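Local structure of Swi5-dependent recombination DNA repair protein 1 (Schizosaccharomyces pombe, 3VIQ) at residues Lys47-Asn50 with Ala51-Ala55; Ser98-Leu101 with Asn102-Val106; Val106-His109 with Leu110-Asp114. The protein takes part in DNA recombination repair and meiotic chromosome segregation, and pairs with Swi5 in a complex that activates Rad51-mediated strand exchange. One frame throughout, in Å; residues are numbered along the deposited sequence.

Interaction 1: residues Lys47-Asn50 with Ala51-Ala55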
ATOM      1  N   LYS A  47     -15.937  -4.658   0.813  1.00 47.41           N
ATOM      2  CA  LYS A  47     -16.632  -5.222   1.967  1.00 46.85           C
ATOM      3  C   LYS A  47     -16.014  -4.705   3.237  1.00 46.42           C
ATOM      4  O   LYS A  47     -16.727  -4.153   4.090  1.00 44.38           O
ATOM      5  CB  LYS A  47     -16.576  -6.738   1.976  1.00 47.54           C
ATOM      6  CG  LYS A  47     -17.565  -7.394   1.044  1.00 48.65           C
ATOM      7  CD  LYS A  47     -17.347  -8.891   1.043  1.00 49.20           C
ATOM      8  CE  LYS A  47     -18.367  -9.607   0.199  1.00 49.30           C
ATOM      9  NZ  LYS A  47     -19.738  -9.319   0.635  1.00 49.38           N
ATOM     10  N   TRP A  48     -14.695  -4.840   3.353  1.00 45.78           N
ATOM     11  CA  TRP A  48     -13.990  -4.325   4.552  1.00 46.34           C
ATOM     12  C   TRP A  48     -14.033  -2.791   4.650  1.00 47.52           C
ATOM     13  O   TRP A  48     -14.189  -2.228   5.746  1.00 48.47           O
ATOM     14  CB  TRP A  48     -12.539  -4.812   4.621  1.00 44.89           C
ATOM     15  CG  TRP A  48     -12.441  -6.273   4.896  1.00 43.45           C
ATOM     16  CD1 TRP A  48     -12.026  -7.237   4.025  1.00 43.99           C
ATOM     17  CD2 TRP A  48     -12.766  -6.952   6.108  1.00 43.27           C
ATOM     18  NE1 TRP A  48     -12.078  -8.476   4.624  1.00 43.19           N
ATOM     19  CE2 TRP A  48     -12.531  -8.327   5.900  1.00 42.83           C
ATOM     20  CE3 TRP A  48     -13.238  -6.537   7.362  1.00 43.90           C
ATOM     21  CZ2 TRP A  48     -12.736  -9.285   6.893  1.00 43.19           C
ATOM     22  CZ3 TRP A  48     -13.455  -7.502   8.348  1.00 43.47           C
ATOM     23  CH2 TRP A  48     -13.202  -8.854   8.104  1.00 43.68           C
ATOM     24  N   LYS A  49     -13.956  -2.101   3.516  1.00 48.67           N
ATOM     25  CA  LYS A  49     -14.107  -0.630   3.535  1.00 49.90           C
ATOM     26  C   LYS A  49     -15.478  -0.219   4.058  1.00 49.95           C
ATOM     27  O   LYS A  49     -15.575   0.673   4.909  1.00 50.21           O
ATOM     28  CB  LYS A  49     -13.893  -0.016   2.160  1.00 52.75           C
ATOM     29  CG  LYS A  49     -13.497   1.442   2.178  1.00 54.62           C
ATOM     30  CD  LYS A  49     -12.959   1.882   0.828  1.00 56.14           C
ATOM     31  CE  LYS A  49     -14.095   2.279  -0.105  1.00 59.19           C
ATOM     32  NZ  LYS A  49     -14.621   3.652   0.190  1.00 60.37           N
ATOM     33  N   ASN A  50     -16.533  -0.868   3.565  1.00 50.70           N
ATOM     34  CA  ASN A  50     -17.877  -0.629   4.058  1.00 51.42           C
ATOM     35  C   ASN A  50     -17.928  -0.874   5.557  1.00 49.70           C
ATOM     36  O   ASN A  50     -18.534  -0.079   6.300  1.00 46.85           O
ATOM     37  CB  ASN A  50     -18.908  -1.534   3.378  1.00 54.52           C
ATOM     38  CG  ASN A  50     -19.174  -1.159   1.922  1.00 59.01           C
ATOM     39  OD1 ASN A  50     -18.600  -0.203   1.383  1.00 64.53           O
ATOM     40  ND2 ASN A  50     -20.041  -1.931   1.267  1.00 61.40           N
ATOM     41  N   ALA A  51     -17.271  -1.947   6.007  1.00 48.56           N
ATOM     42  CA  ALA A  51     -17.232  -2.267   7.457  1.00 48.44           C
ATOM     43  C   ALA A  51     -16.531  -1.177   8.279  1.00 47.50           C
ATOM     44  O   ALA A  51     -17.086  -0.692   9.256  1.00 50.19           O
ATOM     45  CB  ALA A  51     -16.611  -3.622   7.728  1.00 45.97           C
ATOM     46  N   ALA A  52     -15.335  -0.795   7.886  1.00 48.00           N
ATOM     47  CA  ALA A  52     -14.573   0.248   8.598  1.00 48.23           C
ATOM     48  C   ALA A  52     -15.326   1.569   8.715  1.00 49.20           C
ATOM     49  O   ALA A  52     -15.357   2.151   9.781  1.00 51.97           O
ATOM     50  CB  ALA A  52     -13.210   0.464   7.943  1.00 46.45           C
ATOM     51  N   GLN A  53     -15.951   2.017   7.630  1.00 50.44           N
ATOM     52  CA  GLN A  53     -16.780   3.247   7.600  1.00 51.85           C
ATOM     53  C   GLN A  53     -17.992   3.222   8.555  1.00 53.43           C
ATOM     54  O   GLN A  53     -18.269   4.194   9.301  1.00 55.26           O
ATOM     55  CB  GLN A  53     -17.256   3.531   6.153  1.00 51.56           C
ATOM     56  CG  GLN A  53     -16.101   3.853   5.184  1.00 51.21           C
ATOM     57  CD  GLN A  53     -16.504   4.021   3.722  1.00 51.24           C
ATOM     58  OE1 GLN A  53     -17.639   3.770   3.343  1.00 51.77           O
ATOM     59  NE2 GLN A  53     -15.547   4.426   2.892  1.00 51.09           N
ATOM     60  N   GLN A  54     -18.734   2.137   8.490  1.00 52.36           N
ATOM     61  CA  GLN A  54     -19.863   1.901   9.378  1.00 53.20           C
ATOM     62  C   GLN A  54     -19.391   1.894  10.840  1.00 52.74           C
ATOM     63  O   GLN A  54     -19.978   2.595  11.690  1.00 52.75           O
ATOM     64  CB  GLN A  54     -20.474   0.550   8.998  1.00 55.04           C
ATOM     65  CG  GLN A  54     -21.848   0.259   9.484  1.00 59.16           C
ATOM     66  CD  GLN A  54     -22.362  -1.112   8.991  1.00 61.49           C
ATOM     67  OE1 GLN A  54     -21.886  -1.657   7.984  1.00 60.41           O
ATOM     68  NE2 GLN A  54     -23.325  -1.670   9.718  1.00 62.41           N
ATOM     69  N   ALA A  55     -18.325   1.125  11.137  1.00 50.71           N
ATOM     70  CA  ALA A  55     -17.776   1.073  12.503  1.00 49.90           C
ATOM     71  C   ALA A  55     -17.209   2.433  12.938  1.00 51.95           C
ATOM     72  O   ALA A  55     -17.378   2.831  14.102  1.00 53.90           O
ATOM     73  CB  ALA A  55     -16.704  -0.016  12.631  1.00 46.90           C
TER
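W48 and A52 are joined by a backbone hydrogen bond: A52 N donates to W48 O over 2.8 Å. Just before it, A51 N gives its hydrogen to K47 O at 3.0 Å. Further on, Q54 N reaches N50 O at 3.1 Å. Q53 N faces K49 O in the same way, but the place of Q53 N is less sure because another atom of the model sits too close to it. Each carbonyl from K47 to N50 therefore meets the amide four residues ahead, the pattern of an alpha-helix. This is part of helix 38-68 in the C-terminal domain of Sfr1, within a predicted coiled coil and packed against Swi5. The buried indole of W48 carries one donor, NE1. It is satisfied by the backbone oxygen of E85 of the Swi5 chain. A51 CB lies 4.5 Å from W48 CE3 and meets the ring obliquely. Q54 has CG anti to the backbone N (chi1 -163°) and an extended chain. Its NE2 binds the backbone oxygen of R78 of the Swi5 chain, while Q54 CB stays 3.4 Å from N50 O. K49 and Q53 lie one turn apart and their side chains cross obliquely. K49 bends in its outer half, and its end comes back toward the Q53 side chain. Q53 CG rests 3.2 Å from K49 O.

Interaction 2: residues Ser98-Leu101 with Asn102-Val106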
ATOM      1  N   SER A  98     -11.992  13.383  10.654  1.00 60.00           N
ATOM      2  CA  SER A  98     -10.656  13.276  10.089  1.00 61.06           C
ATOM      3  C   SER A  98      -9.606  13.176  11.178  1.00 59.24           C
ATOM      4  O   SER A  98      -8.608  12.504  11.013  1.00 57.12           O
ATOM      5  CB  SER A  98     -10.395  14.471   9.168  1.00 63.39           C
ATOM      6  OG  SER A  98     -11.425  14.541   8.186  1.00 64.96           O
ATOM      7  N   MET A  99      -9.832  13.868  12.292  1.00 60.66           N
ATOM      8  CA  MET A  99      -8.976  13.711  13.472  1.00 59.63           C
ATOM      9  C   MET A  99      -9.141  12.294  14.012  1.00 57.46           C
ATOM     10  O   MET A  99      -8.168  11.646  14.421  1.00 55.87           O
ATOM     11  CB  MET A  99      -9.349  14.722  14.552  1.00 60.05           C
ATOM     12  CG  MET A  99      -8.983  16.167  14.216  1.00 62.32           C
ATOM     13  SD  MET A  99      -9.914  17.274  15.290  1.00 66.16           S
ATOM     14  CE  MET A  99      -9.556  18.902  14.588  1.00 67.44           C
ATOM     15  N   PHE A 100     -10.386  11.835  14.015  1.00 56.85           N
ATOM     16  CA  PHE A 100     -10.684  10.477  14.416  1.00 56.48           C
ATOM     17  C   PHE A 100      -9.925   9.506  13.555  1.00 52.93           C
ATOM     18  O   PHE A 100      -9.214   8.654  14.062  1.00 53.31           O
ATOM     19  CB  PHE A 100     -12.185  10.201  14.337  1.00 56.69           C
ATOM     20  CG  PHE A 100     -12.529   8.788  14.584  1.00 56.41           C
ATOM     21  CD1 PHE A 100     -12.706   8.338  15.876  1.00 57.59           C
ATOM     22  CD2 PHE A 100     -12.641   7.889  13.524  1.00 55.60           C
ATOM     23  CE1 PHE A 100     -13.010   7.019  16.118  1.00 57.82           C
ATOM     24  CE2 PHE A 100     -12.931   6.598  13.753  1.00 55.89           C
ATOM     25  CZ  PHE A 100     -13.120   6.142  15.053  1.00 57.19           C
ATOM     26  N   LEU A 101     -10.040   9.626  12.246  1.00 53.94           N
ATOM     27  CA  LEU A 101      -9.367   8.632  11.350  1.00 53.88           C
ATOM     28  C   LEU A 101      -7.838   8.691  11.507  1.00 53.16           C
ATOM     29  O   LEU A 101      -7.178   7.663  11.596  1.00 51.87           O
ATOM     30  CB  LEU A 101      -9.748   8.848   9.892  1.00 53.50           C
ATOM     31  CG  LEU A 101     -11.177   8.565   9.451  1.00 54.94           C
ATOM     32  CD1 LEU A 101     -11.372   9.176   8.029  1.00 55.57           C
ATOM     33  CD2 LEU A 101     -11.548   7.085   9.515  1.00 53.78           C
ATOM     34  N   ASN A 102      -7.295   9.899  11.590  1.00 54.43           N
ATOM     35  CA  ASN A 102      -5.877  10.091  11.910  1.00 58.15           C
ATOM     36  C   ASN A 102      -5.482   9.426  13.258  1.00 58.57           C
ATOM     37  O   ASN A 102      -4.461   8.759  13.383  1.00 53.11           O
ATOM     38  CB  ASN A 102      -5.564  11.596  11.954  1.00 59.55           C
ATOM     39  CG  ASN A 102      -4.080  11.888  12.102  1.00 60.16           C
ATOM     40  OD1 ASN A 102      -3.240  11.181  11.555  1.00 63.97           O
ATOM     41  ND2 ASN A 102      -3.755  12.959  12.805  1.00 61.38           N
ATOM     42  N   GLN A 103      -6.329   9.613  14.260  1.00 60.55           N
ATOM     43  CA  GLN A 103      -6.160   8.955  15.538  1.00 63.28           C
ATOM     44  C   GLN A 103      -6.123   7.433  15.357  1.00 60.98           C
ATOM     45  O   GLN A 103      -5.437   6.728  16.088  1.00 60.02           O
ATOM     46  CB  GLN A 103      -7.303   9.387  16.483  1.00 67.43           C
ATOM     47  CG  GLN A 103      -7.224   8.812  17.864  1.00 70.88           C
ATOM     48  CD  GLN A 103      -5.942   9.193  18.557  1.00 72.66           C
ATOM     49  OE1 GLN A 103      -5.361  10.249  18.275  1.00 79.36           O
ATOM     50  NE2 GLN A 103      -5.492   8.344  19.479  1.00 74.05           N
ATOM     51  N   PHE A 104      -6.829   6.933  14.355  1.00 61.02           N
ATOM     52  CA  PHE A 104      -6.824   5.491  14.049  1.00 59.16           C
ATOM     53  C   PHE A 104      -5.813   5.067  13.005  1.00 57.66           C
ATOM     54  O   PHE A 104      -5.918   3.967  12.449  1.00 58.26           O
ATOM     55  CB  PHE A 104      -8.231   5.031  13.615  1.00 58.61           C
ATOM     56  CG  PHE A 104      -9.049   4.547  14.749  1.00 60.27           C
ATOM     57  CD1 PHE A 104      -9.634   5.459  15.637  1.00 61.68           C
ATOM     58  CD2 PHE A 104      -9.186   3.188  14.985  1.00 59.76           C
ATOM     59  CE1 PHE A 104     -10.364   5.018  16.725  1.00 63.62           C
ATOM     60  CE2 PHE A 104      -9.913   2.739  16.069  1.00 61.26           C
ATOM     61  CZ  PHE A 104     -10.512   3.657  16.941  1.00 61.67           C
ATOM     62  N   GLY A 105      -4.851   5.925  12.713  1.00 56.76           N
ATOM     63  CA  GLY A 105      -3.820   5.606  11.699  1.00 54.87           C
ATOM     64  C   GLY A 105      -4.314   5.244  10.294  1.00 54.04           C
ATOM     65  O   GLY A 105      -3.712   4.387   9.665  1.00 52.61           O
ATOM     66  N   VAL A 106      -5.382   5.894   9.799  1.00 52.96           N
ATOM     67  CA  VAL A 106      -5.950   5.559   8.486  1.00 55.06           C
ATOM     68  C   VAL A 106      -5.366   6.484   7.421  1.00 57.39           C
ATOM     69  O   VAL A 106      -5.648   7.668   7.428  1.00 56.72           O
ATOM     70  CB  VAL A 106      -7.500   5.675   8.447  1.00 55.51           C
ATOM     71  CG1 VAL A 106      -8.060   5.258   7.080  1.00 52.49           C
ATOM     72  CG2 VAL A 106      -8.143   4.871   9.574  1.00 54.63           C
TER
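F100 and F104 meet ring against ring at the end of a short helix. Their centroids are 4.7 Å apart and their planes are turned by 32°, so the pair is oblique. F104 CD1 sits over one face of the F100 ring, near its rim. The closest approach is between F100 CE1 and F104 CE1, at 3.4 Å. F100 turns its CG away from its own N (chi1 173°), which swings the ring round to meet F104. F100 O lies in the plane of the F104 ring, at its edge, and also accepts F104 N. Helix 97-103 ends here in a Schellman motif. V106 N bonds to L101 O at 3.1 Å, G105 N bonds to N102 O at 2.9 Å, and G105 has positive phi. The motif sets V106 beside L101. Their side chains cross, with L101 CD2 4.1 Å from V106 CG2. F100 also packs on A56, L59, F60 and M63 of helix 38-68. Replacing F100 with an alanine would probably open a gap against that helix and leave the F104 ring without the F100 face it rests on. Both phenylalanines also touch M60 of the Swi5 chain, and V106 touches I56 of the same chain.

Interaction 3: residues Val106-His109 with Leu110-Asp114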
ATOM      1  N   VAL A 106      -5.382   5.894   9.799  1.00 52.96           N
ATOM      2  CA  VAL A 106      -5.950   5.559   8.486  1.00 55.06           C
ATOM      3  C   VAL A 106      -5.366   6.484   7.421  1.00 57.39           C
ATOM      4  O   VAL A 106      -5.648   7.668   7.428  1.00 56.72           O
ATOM      5  CB  VAL A 106      -7.500   5.675   8.447  1.00 55.51           C
ATOM      6  CG1 VAL A 106      -8.060   5.258   7.080  1.00 52.49           C
ATOM      7  CG2 VAL A 106      -8.143   4.871   9.574  1.00 54.63           C
ATOM      8  N   PRO A 107      -4.548   5.947   6.500  1.00 59.02           N
ATOM      9  CA  PRO A 107      -3.999   6.808   5.447  1.00 59.69           C
ATOM     10  C   PRO A 107      -5.112   7.499   4.696  1.00 62.61           C
ATOM     11  O   PRO A 107      -6.140   6.862   4.410  1.00 61.20           O
ATOM     12  CB  PRO A 107      -3.283   5.825   4.510  1.00 57.91           C
ATOM     13  CG  PRO A 107      -2.963   4.639   5.388  1.00 59.54           C
ATOM     14  CD  PRO A 107      -4.165   4.535   6.311  1.00 58.48           C
ATOM     15  N   VAL A 108      -4.915   8.775   4.365  1.00 64.39           N
ATOM     16  CA  VAL A 108      -5.973   9.570   3.738  1.00 68.94           C
ATOM     17  C   VAL A 108      -6.473   8.898   2.460  1.00 70.67           C
ATOM     18  O   VAL A 108      -7.668   8.909   2.172  1.00 74.96           O
ATOM     19  CB  VAL A 108      -5.538  11.051   3.443  1.00 68.70           C
ATOM     20  CG1 VAL A 108      -4.478  11.117   2.336  1.00 68.05           C
ATOM     21  CG2 VAL A 108      -6.766  11.904   3.077  1.00 70.14           C
ATOM     22  N   HIS A 109      -5.550   8.276   1.739  1.00 72.83           N
ATOM     23  CA  HIS A 109      -5.834   7.643   0.447  1.00 74.88           C
ATOM     24  C   HIS A 109      -6.622   6.332   0.546  1.00 73.06           C
ATOM     25  O   HIS A 109      -7.220   5.904  -0.432  1.00 75.61           O
ATOM     26  CB  HIS A 109      -4.530   7.436  -0.356  1.00 78.56           C
ATOM     27  CG  HIS A 109      -3.325   7.122   0.491  1.00 83.84           C
ATOM     28  ND1 HIS A 109      -2.653   8.086   1.222  1.00 86.90           N
ATOM     29  CD2 HIS A 109      -2.664   5.958   0.709  1.00 84.67           C
ATOM     30  CE1 HIS A 109      -1.638   7.526   1.857  1.00 87.14           C
ATOM     31  NE2 HIS A 109      -1.621   6.236   1.560  1.00 86.43           N
ATOM     32  N   LEU A 110      -6.624   5.695   1.714  1.00 71.59           N
ATOM     33  CA  LEU A 110      -7.362   4.440   1.917  1.00 68.56           C
ATOM     34  C   LEU A 110      -8.866   4.706   2.129  1.00 68.49           C
ATOM     35  O   LEU A 110      -9.738   4.091   1.494  1.00 65.77           O
ATOM     36  CB  LEU A 110      -6.777   3.704   3.129  1.00 68.47           C
ATOM     37  CG  LEU A 110      -7.256   2.286   3.427  1.00 67.07           C
ATOM     38  CD1 LEU A 110      -6.978   1.379   2.251  1.00 68.70           C
ATOM     39  CD2 LEU A 110      -6.564   1.772   4.655  1.00 67.57           C
ATOM     40  N   MET A 111      -9.138   5.646   3.029  1.00 68.47           N
ATOM     41  CA  MET A 111     -10.458   5.887   3.583  1.00 67.58           C
ATOM     42  C   MET A 111     -10.452   7.367   3.997  1.00 66.74           C
ATOM     43  O   MET A 111      -9.574   7.782   4.752  1.00 64.69           O
ATOM     44  CB  MET A 111     -10.618   4.998   4.814  1.00 67.61           C
ATOM     45  CG  MET A 111     -11.997   4.518   5.154  1.00 68.79           C
ATOM     46  SD  MET A 111     -11.929   3.587   6.714  1.00 67.73           S
ATOM     47  CE  MET A 111     -13.646   3.591   7.108  1.00 65.16           C
ATOM     48  N   SER A 112     -11.391   8.155   3.482  1.00 65.00           N
ATOM     49  CA  SER A 112     -11.495   9.561   3.859  1.00 67.09           C
ATOM     50  C   SER A 112     -12.927  10.023   3.899  1.00 68.26           C
ATOM     51  O   SER A 112     -13.767   9.516   3.147  1.00 67.68           O
ATOM     52  CB  SER A 112     -10.732  10.459   2.883  1.00 65.80           C
ATOM     53  OG  SER A 112      -9.368  10.438   3.203  1.00 68.07           O
ATOM     54  N   PHE A 113     -13.172  10.999   4.779  1.00 70.50           N
ATOM     55  CA  PHE A 113     -14.463  11.647   4.915  1.00 73.56           C
ATOM     56  C   PHE A 113     -14.395  12.997   4.203  1.00 74.98           C
ATOM     57  O   PHE A 113     -13.429  13.742   4.335  1.00 73.13           O
ATOM     58  CB  PHE A 113     -14.816  11.852   6.396  1.00 73.95           C
ATOM     59  CG  PHE A 113     -16.292  12.117   6.650  1.00 74.32           C
ATOM     60  CD1 PHE A 113     -17.242  11.128   6.427  1.00 72.98           C
ATOM     61  CD2 PHE A 113     -16.728  13.359   7.131  1.00 75.63           C
ATOM     62  CE1 PHE A 113     -18.598  11.372   6.675  1.00 75.08           C
ATOM     63  CE2 PHE A 113     -18.087  13.607   7.374  1.00 74.46           C
ATOM     64  CZ  PHE A 113     -19.017  12.610   7.151  1.00 74.04           C
ATOM     65  N   ASP A 114     -15.426  13.280   3.420  1.00 79.29           N
ATOM     66  CA  ASP A 114     -15.609  14.593   2.825  1.00 81.98           C
ATOM     67  C   ASP A 114     -16.232  15.494   3.894  1.00 81.92           C
ATOM     68  O   ASP A 114     -17.454  15.548   4.072  1.00 81.46           O
ATOM     69  CB  ASP A 114     -16.509  14.485   1.600  1.00 83.87           C
ATOM     70  CG  ASP A 114     -16.702  15.802   0.896  1.00 85.54           C
ATOM     71  OD1 ASP A 114     -16.427  16.872   1.489  1.00 85.53           O
ATOM     72  OD2 ASP A 114     -17.149  15.749  -0.268  1.00 87.68           O
TER
HETATM   73  O   HOH W   1      -8.021   8.704   6.367  1.00 53.83           O
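L110 N bonds back to P107 O at 3.0 Å, closing a type I beta turn with V108 and H109 at its corners. P107 and L110 point the same way and lie side by side, with P107 CD 4.0 Å from L110 CD2. With chi1 at -172° the L110 chain runs alongside the P107 ring. At the start of the turn, P107 CB lies 3.4 Å above the plane of the H109 ring, toward its rim. S112 OG then donates to V108 O, in the carbonyl plane and on a lone pair. The modelled length from S112 OG to V108 O is only 2.5 Å, so its exact value is doubtful. V108 CG2 is also modelled very close to this hydroxyl, so the place of S112 OG is uncertain. The turn belongs to the loop that leads from helix 97-103 into a short, weakly bonded strand about 113-114, which lies antiparallel to 119-120; S112 is linked to K121 by backbone bonding, and the F113 ring meets the W120 ring edge-to-face. A water sits inside the bend. It lies 2.8 Å from V106 O and 2.4 Å from M111 O, and the second distance is too short to be taken at face value. V106 CG1 presses on M111 CB at an angle, and the 3.4 Å between them is tighter than usual for two carbons. Beyond CG the M111 chain is extended, and its end reaches helix 38-68 at A52 and Q53, where it is modelled too close to be exact. On the Swi5 chain, I56 packs against L110, I53 against M111, and E52 against P107.

Interaction 1 lies on the long helix 38-68, and the other two form a compact piece folded over it. Interactions 2 and 3 share V106, and their centres are about 9 Å apart. L101 CD1 of interaction 2 comes 4.0 Å from M111 O of interaction 3. Interactions 1 and 3 have centres about 12 Å apart and touch through M111, whose methyl is modelled doubtfully close to Q53. K49 CD also lies 4.0 Å from L110 O. Interactions 1 and 2 do not touch; their nearest atoms are about 5 Å apart. All three meet the Swi5 chain. Its M60 touches A55, F100 and F104, which brings interactions 1 and 2 to one Swi5 residue.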